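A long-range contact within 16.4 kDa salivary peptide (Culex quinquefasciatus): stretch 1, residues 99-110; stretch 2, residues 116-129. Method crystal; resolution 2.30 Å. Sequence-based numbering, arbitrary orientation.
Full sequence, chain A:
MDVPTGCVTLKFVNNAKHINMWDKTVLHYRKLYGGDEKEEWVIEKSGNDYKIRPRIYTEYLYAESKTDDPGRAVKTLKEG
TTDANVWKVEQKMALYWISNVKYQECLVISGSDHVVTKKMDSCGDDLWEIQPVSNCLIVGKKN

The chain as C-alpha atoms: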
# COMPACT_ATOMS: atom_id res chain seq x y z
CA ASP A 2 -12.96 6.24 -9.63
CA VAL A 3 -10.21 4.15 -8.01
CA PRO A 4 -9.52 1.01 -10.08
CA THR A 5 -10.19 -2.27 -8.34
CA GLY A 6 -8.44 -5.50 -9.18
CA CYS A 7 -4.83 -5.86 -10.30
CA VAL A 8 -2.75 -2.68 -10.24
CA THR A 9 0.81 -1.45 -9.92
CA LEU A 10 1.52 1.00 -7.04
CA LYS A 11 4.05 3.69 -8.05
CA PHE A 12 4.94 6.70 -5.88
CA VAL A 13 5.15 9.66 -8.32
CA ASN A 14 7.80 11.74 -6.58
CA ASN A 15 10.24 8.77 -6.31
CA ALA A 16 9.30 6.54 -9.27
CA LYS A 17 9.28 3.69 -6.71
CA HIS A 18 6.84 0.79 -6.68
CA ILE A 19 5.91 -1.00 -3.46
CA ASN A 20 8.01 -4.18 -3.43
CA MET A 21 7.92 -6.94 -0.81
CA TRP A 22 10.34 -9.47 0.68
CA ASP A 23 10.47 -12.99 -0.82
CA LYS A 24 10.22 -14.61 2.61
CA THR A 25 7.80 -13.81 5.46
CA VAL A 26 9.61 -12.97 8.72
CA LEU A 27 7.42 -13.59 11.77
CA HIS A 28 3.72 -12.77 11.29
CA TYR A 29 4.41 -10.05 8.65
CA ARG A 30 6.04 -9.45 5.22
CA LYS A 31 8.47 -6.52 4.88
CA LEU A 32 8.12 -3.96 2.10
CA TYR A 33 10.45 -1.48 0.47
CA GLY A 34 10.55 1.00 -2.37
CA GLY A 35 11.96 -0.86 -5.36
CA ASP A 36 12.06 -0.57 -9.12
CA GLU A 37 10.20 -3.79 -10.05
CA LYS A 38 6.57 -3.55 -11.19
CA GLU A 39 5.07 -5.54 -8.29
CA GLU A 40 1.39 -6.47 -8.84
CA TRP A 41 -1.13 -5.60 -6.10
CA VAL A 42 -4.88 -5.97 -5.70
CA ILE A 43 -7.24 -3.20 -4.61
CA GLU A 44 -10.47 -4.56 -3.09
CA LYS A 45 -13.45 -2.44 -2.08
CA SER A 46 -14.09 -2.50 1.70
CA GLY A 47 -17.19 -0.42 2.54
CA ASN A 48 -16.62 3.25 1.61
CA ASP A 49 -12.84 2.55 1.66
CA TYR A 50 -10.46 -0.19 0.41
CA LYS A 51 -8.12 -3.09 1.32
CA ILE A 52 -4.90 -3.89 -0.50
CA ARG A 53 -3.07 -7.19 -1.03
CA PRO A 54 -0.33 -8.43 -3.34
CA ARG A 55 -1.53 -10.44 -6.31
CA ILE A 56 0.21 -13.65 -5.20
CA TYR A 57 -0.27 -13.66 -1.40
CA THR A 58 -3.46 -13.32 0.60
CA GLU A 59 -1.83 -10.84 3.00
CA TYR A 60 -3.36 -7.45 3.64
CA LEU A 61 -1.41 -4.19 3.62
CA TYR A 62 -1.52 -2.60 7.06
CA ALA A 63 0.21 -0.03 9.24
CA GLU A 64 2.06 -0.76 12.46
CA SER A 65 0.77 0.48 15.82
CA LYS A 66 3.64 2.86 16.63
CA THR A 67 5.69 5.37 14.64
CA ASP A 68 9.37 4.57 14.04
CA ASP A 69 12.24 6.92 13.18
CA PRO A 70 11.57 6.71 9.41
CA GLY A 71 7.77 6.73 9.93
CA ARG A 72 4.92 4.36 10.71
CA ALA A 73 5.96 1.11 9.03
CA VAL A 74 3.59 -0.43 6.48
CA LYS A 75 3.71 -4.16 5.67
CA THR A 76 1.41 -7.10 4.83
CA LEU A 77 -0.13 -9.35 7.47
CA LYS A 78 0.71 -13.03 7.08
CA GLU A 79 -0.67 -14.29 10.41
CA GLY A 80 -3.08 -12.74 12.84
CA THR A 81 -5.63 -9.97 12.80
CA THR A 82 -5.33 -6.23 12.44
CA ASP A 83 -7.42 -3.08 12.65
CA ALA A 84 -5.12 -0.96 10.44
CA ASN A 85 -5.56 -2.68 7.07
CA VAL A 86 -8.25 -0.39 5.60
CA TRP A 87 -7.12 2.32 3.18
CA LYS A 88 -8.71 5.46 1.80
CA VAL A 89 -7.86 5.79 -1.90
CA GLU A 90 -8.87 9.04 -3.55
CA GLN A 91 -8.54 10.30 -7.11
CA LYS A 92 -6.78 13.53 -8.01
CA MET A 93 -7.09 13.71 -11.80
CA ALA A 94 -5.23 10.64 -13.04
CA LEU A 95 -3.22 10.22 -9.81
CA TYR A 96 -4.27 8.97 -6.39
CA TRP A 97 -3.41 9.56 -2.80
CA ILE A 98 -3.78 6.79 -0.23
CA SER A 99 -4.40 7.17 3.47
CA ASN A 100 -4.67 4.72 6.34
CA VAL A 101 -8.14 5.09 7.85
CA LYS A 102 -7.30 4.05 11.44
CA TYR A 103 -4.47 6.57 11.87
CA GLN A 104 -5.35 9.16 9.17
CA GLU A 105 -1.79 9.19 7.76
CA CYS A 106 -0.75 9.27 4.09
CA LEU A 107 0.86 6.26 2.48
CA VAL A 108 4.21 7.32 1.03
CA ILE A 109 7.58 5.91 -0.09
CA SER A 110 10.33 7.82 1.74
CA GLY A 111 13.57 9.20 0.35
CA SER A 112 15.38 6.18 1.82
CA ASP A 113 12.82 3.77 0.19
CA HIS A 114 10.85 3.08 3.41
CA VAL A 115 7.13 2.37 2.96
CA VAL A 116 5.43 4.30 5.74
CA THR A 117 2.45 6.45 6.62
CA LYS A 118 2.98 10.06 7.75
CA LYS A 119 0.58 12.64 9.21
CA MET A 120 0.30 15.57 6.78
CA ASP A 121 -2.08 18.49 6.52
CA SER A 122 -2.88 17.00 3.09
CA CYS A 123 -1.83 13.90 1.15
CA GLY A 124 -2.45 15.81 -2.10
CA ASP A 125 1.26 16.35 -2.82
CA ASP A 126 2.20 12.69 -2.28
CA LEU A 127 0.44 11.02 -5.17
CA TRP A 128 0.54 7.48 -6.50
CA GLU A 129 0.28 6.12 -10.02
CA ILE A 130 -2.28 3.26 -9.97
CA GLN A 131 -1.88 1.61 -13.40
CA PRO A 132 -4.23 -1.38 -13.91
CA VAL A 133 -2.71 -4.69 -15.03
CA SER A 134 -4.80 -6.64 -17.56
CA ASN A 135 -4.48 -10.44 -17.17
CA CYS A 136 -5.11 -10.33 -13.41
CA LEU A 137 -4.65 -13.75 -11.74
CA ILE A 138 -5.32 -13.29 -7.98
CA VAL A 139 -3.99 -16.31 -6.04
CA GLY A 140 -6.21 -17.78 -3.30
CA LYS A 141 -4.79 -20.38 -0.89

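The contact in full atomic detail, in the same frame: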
# COMPACT_ATOMS: atom_id res chain seq x y z
N SER A 99 -4.52 6.83 2.07
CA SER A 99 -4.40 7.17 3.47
C SER A 99 -4.92 6.03 4.33
O SER A 99 -5.98 5.46 4.04
CB SER A 99 -5.18 8.44 3.79
OG SER A 99 -5.08 8.72 5.16
N ASN A 100 -4.19 5.72 5.40
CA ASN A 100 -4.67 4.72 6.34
C ASN A 100 -5.82 5.28 7.16
O ASN A 100 -5.70 6.33 7.79
CB ASN A 100 -3.53 4.27 7.25
CG ASN A 100 -3.98 3.23 8.24
OD1 ASN A 100 -4.34 3.54 9.39
ND2 ASN A 100 -3.98 1.97 7.80
N VAL A 101 -6.95 4.57 7.17
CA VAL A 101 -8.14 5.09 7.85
C VAL A 101 -7.93 5.16 9.37
O VAL A 101 -8.22 6.18 9.99
CB VAL A 101 -9.37 4.24 7.48
CG1 VAL A 101 -10.60 4.65 8.33
CG2 VAL A 101 -9.65 4.34 5.97
N LYS A 102 -7.40 4.10 9.98
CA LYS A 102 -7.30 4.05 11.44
C LYS A 102 -6.49 5.22 12.01
O LYS A 102 -6.87 5.80 13.03
CB LYS A 102 -6.66 2.74 11.91
CG LYS A 102 -6.74 2.59 13.43
CD LYS A 102 -5.94 1.43 13.98
CE LYS A 102 -6.39 1.10 15.41
NZ LYS A 102 -5.37 0.27 16.11
N TYR A 103 -5.37 5.55 11.37
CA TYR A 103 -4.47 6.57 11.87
C TYR A 103 -4.51 7.88 11.08
O TYR A 103 -3.82 8.83 11.47
CB TYR A 103 -3.03 6.04 11.87
CG TYR A 103 -2.86 4.81 12.73
CD1 TYR A 103 -3.01 4.88 14.10
CD2 TYR A 103 -2.53 3.58 12.17
CE1 TYR A 103 -2.85 3.77 14.90
CE2 TYR A 103 -2.35 2.47 12.96
CZ TYR A 103 -2.52 2.57 14.32
OH TYR A 103 -2.37 1.46 15.12
N GLN A 104 -5.25 7.95 9.97
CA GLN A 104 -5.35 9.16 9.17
C GLN A 104 -3.97 9.70 8.80
O GLN A 104 -3.64 10.86 9.05
CB GLN A 104 -6.18 10.22 9.90
CG GLN A 104 -7.66 9.89 10.03
N GLU A 105 -3.17 8.85 8.19
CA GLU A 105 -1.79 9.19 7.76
C GLU A 105 -1.66 8.77 6.31
O GLU A 105 -2.20 7.77 5.95
CB GLU A 105 -0.75 8.46 8.59
CG GLU A 105 -0.19 9.26 9.73
CD GLU A 105 0.35 8.38 10.83
OE1 GLU A 105 0.03 8.62 11.98
OE2 GLU A 105 1.09 7.46 10.52
N CYS A 106 -0.90 9.53 5.54
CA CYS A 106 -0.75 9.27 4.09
C CYS A 106 0.23 8.13 3.82
O CYS A 106 1.25 8.06 4.47
CB CYS A 106 -0.25 10.50 3.37
SG CYS A 106 -1.10 12.01 3.89
N LEU A 107 -0.13 7.26 2.90
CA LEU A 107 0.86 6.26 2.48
C LEU A 107 1.85 6.97 1.56
O LEU A 107 1.46 7.76 0.71
CB LEU A 107 0.19 5.09 1.78
CG LEU A 107 1.18 4.00 1.44
CD1 LEU A 107 1.60 3.25 2.68
CD2 LEU A 107 0.59 3.08 0.40
N VAL A 108 3.11 6.64 1.73
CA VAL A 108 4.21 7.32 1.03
C VAL A 108 5.41 6.38 0.95
O VAL A 108 5.49 5.46 1.72
CB VAL A 108 4.51 8.55 1.90
CG1 VAL A 108 5.90 8.57 2.50
CG2 VAL A 108 4.07 9.86 1.29
N ILE A 109 6.26 6.59 -0.04
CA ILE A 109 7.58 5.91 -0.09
C ILE A 109 8.60 7.00 0.24
O ILE A 109 8.61 7.99 -0.43
CB ILE A 109 7.83 5.19 -1.42
CG1 ILE A 109 6.83 4.07 -1.64
CG2 ILE A 109 9.25 4.68 -1.46
CD1 ILE A 109 7.12 3.24 -2.83
N SER A 110 9.41 6.79 1.26
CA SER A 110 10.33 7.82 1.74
C SER A 110 11.55 7.94 0.83
O SER A 110 11.79 7.13 -0.07
CB SER A 110 10.80 7.50 3.16
OG SER A 110 11.95 6.68 3.11
N VAL A 116 5.89 3.82 4.46
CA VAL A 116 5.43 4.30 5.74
C VAL A 116 4.20 5.17 5.52
O VAL A 116 3.94 5.65 4.41
CB VAL A 116 6.51 5.13 6.48
CG1 VAL A 116 7.80 4.33 6.70
CG2 VAL A 116 6.82 6.43 5.72
N THR A 117 3.52 5.45 6.61
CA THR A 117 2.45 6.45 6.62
C THR A 117 3.00 7.65 7.39
O THR A 117 3.87 7.48 8.23
CB THR A 117 1.10 5.86 7.02
OG1 THR A 117 1.16 5.44 8.37
CG2 THR A 117 0.70 4.71 6.13
N LYS A 118 2.52 8.84 7.08
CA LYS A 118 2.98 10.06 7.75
C LYS A 118 1.81 11.03 7.87
O LYS A 118 1.12 11.23 6.89
CB LYS A 118 4.05 10.77 6.91
CG LYS A 118 5.40 10.08 6.85
N LYS A 119 1.65 11.63 9.04
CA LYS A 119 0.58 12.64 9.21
C LYS A 119 0.98 13.90 8.46
O LYS A 119 2.09 14.36 8.66
CB LYS A 119 0.32 13.00 10.67
CG LYS A 119 -1.08 13.50 10.94
N MET A 120 0.11 14.36 7.57
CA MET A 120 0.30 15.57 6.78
C MET A 120 -1.00 16.37 6.82
O MET A 120 -2.09 15.81 6.98
CB MET A 120 0.68 15.23 5.33
CG MET A 120 1.81 14.23 5.20
SD MET A 120 2.34 13.99 3.49
CE MET A 120 3.05 15.60 3.16
N ASP A 121 -0.88 17.69 6.69
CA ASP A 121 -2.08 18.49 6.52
C ASP A 121 -2.92 17.95 5.37
O ASP A 121 -4.15 17.91 5.45
CB ASP A 121 -1.69 19.95 6.26
CG ASP A 121 -2.78 20.92 6.62
OD1 ASP A 121 -3.02 21.12 7.83
OD2 ASP A 121 -3.41 21.48 5.69
N SER A 122 -2.25 17.50 4.31
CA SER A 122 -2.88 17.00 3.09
C SER A 122 -1.97 15.93 2.49
O SER A 122 -0.75 16.06 2.56
CB SER A 122 -3.10 18.16 2.10
OG SER A 122 -3.49 17.71 0.82
N CYS A 123 -2.57 14.88 1.94
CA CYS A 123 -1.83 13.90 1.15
C CYS A 123 -1.72 14.30 -0.31
O CYS A 123 -1.09 13.58 -1.09
CB CYS A 123 -2.50 12.52 1.22
SG CYS A 123 -2.87 11.91 2.89
N GLY A 124 -2.30 15.43 -0.70
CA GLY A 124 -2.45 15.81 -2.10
C GLY A 124 -1.17 16.12 -2.83
O GLY A 124 -1.21 16.33 -4.05
N ASP A 125 -0.03 16.16 -2.15
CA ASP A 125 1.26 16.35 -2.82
C ASP A 125 2.09 15.08 -2.80
O ASP A 125 3.28 15.12 -3.14
CB ASP A 125 2.03 17.51 -2.18
CG ASP A 125 1.74 18.84 -2.85
OD1 ASP A 125 2.14 19.01 -4.03
OD2 ASP A 125 1.11 19.72 -2.22
N ASP A 126 1.50 13.96 -2.40
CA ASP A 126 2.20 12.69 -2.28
C ASP A 126 1.39 11.62 -3.01
O ASP A 126 0.82 10.71 -2.41
CB ASP A 126 2.42 12.34 -0.82
CG ASP A 126 3.48 13.19 -0.19
OD1 ASP A 126 3.19 14.35 0.17
OD2 ASP A 126 4.62 12.69 -0.06
N LEU A 127 1.37 11.75 -4.33
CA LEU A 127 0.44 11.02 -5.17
C LEU A 127 1.06 9.74 -5.70
O LEU A 127 2.28 9.60 -5.85
CB LEU A 127 -0.02 11.89 -6.35
CG LEU A 127 -0.69 13.22 -6.00
CD1 LEU A 127 -1.24 13.89 -7.26
CD2 LEU A 127 -1.80 13.01 -4.97
N TRP A 128 0.19 8.80 -6.00
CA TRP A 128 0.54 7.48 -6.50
C TRP A 128 0.05 7.33 -7.93
O TRP A 128 -0.99 7.88 -8.30
CB TRP A 128 -0.10 6.40 -5.64
CG TRP A 128 0.51 6.28 -4.32
CD1 TRP A 128 0.23 7.01 -3.20
CD2 TRP A 128 1.53 5.35 -3.95
NE1 TRP A 128 1.02 6.59 -2.14
CE2 TRP A 128 1.82 5.56 -2.59
CE3 TRP A 128 2.22 4.35 -4.65
CZ2 TRP A 128 2.78 4.82 -1.91
CZ3 TRP A 128 3.17 3.62 -3.98
CH2 TRP A 128 3.43 3.84 -2.62
N GLU A 129 0.77 6.56 -8.72
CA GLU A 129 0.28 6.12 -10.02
C GLU A 129 -0.30 4.72 -9.85
O GLU A 129 0.42 3.80 -9.45
CB GLU A 129 1.37 6.15 -11.09
O HOH W 1 -2.41 12.59 7.44

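The most distinctive feature of this contact is covalent: a disulfide joins C106, in a β-strand, to C123, the first residue of a type I turn. The SG atoms of C106 and C123 lie 2.0 Å apart, and the chi3 of -81° is close to the right angle preferred by an unstrained S–S bond; both cysteines adopt the m rotamer. M120 packs against the bridge, with its CG 3.9 Å from C106 SG. The turn itself is closed by D126 N donating to C123 O at 2.9 Å.

C106 is also tied through its backbone, as part of an antiparallel ladder. C106 N donates to K118 O and K118 N to C106 O, each at 3.0 Å, which identifies a hydrogen-bonded pair. Two residues along, V108 N reaches V116 O at 3.0 Å, and V116 N returns to V108 O at 3.2 Å with a nearly linear angle of 171°. Between these pairs, L107 and T117 form the non-hydrogen-bonded pair, their CA atoms only 4.4 Å apart; a CA-H...O contact from T117 CA to C106 O (2.9 Å, 146° at H) supplements the ladder there. The side chains of V108 and V116 share the sheet face of C106 and K118, where V108 CG1 meets V116 CG2 at 4.0 Å.

L107 and T117 point to the other face. T117 OG1 donates to E105 OE2 at 3.0 Å, a side-chain link beside the ladder. W128 serves L107 twice: its NE1 donates to L107 O (3.1 Å, 167°), in keeping with that oxygen's position at the ring edge, while its CZ2 packs 3.6 Å from L107 CD2. Although the CA-to-CB bond of I109 points away, its CG1 approaches W128 CH2 to 3.5 Å.

Beyond the ladder, water 1 bridges the stretches, donating to Q104 O at 2.7 Å and accepting from M120 N at 3.1 Å.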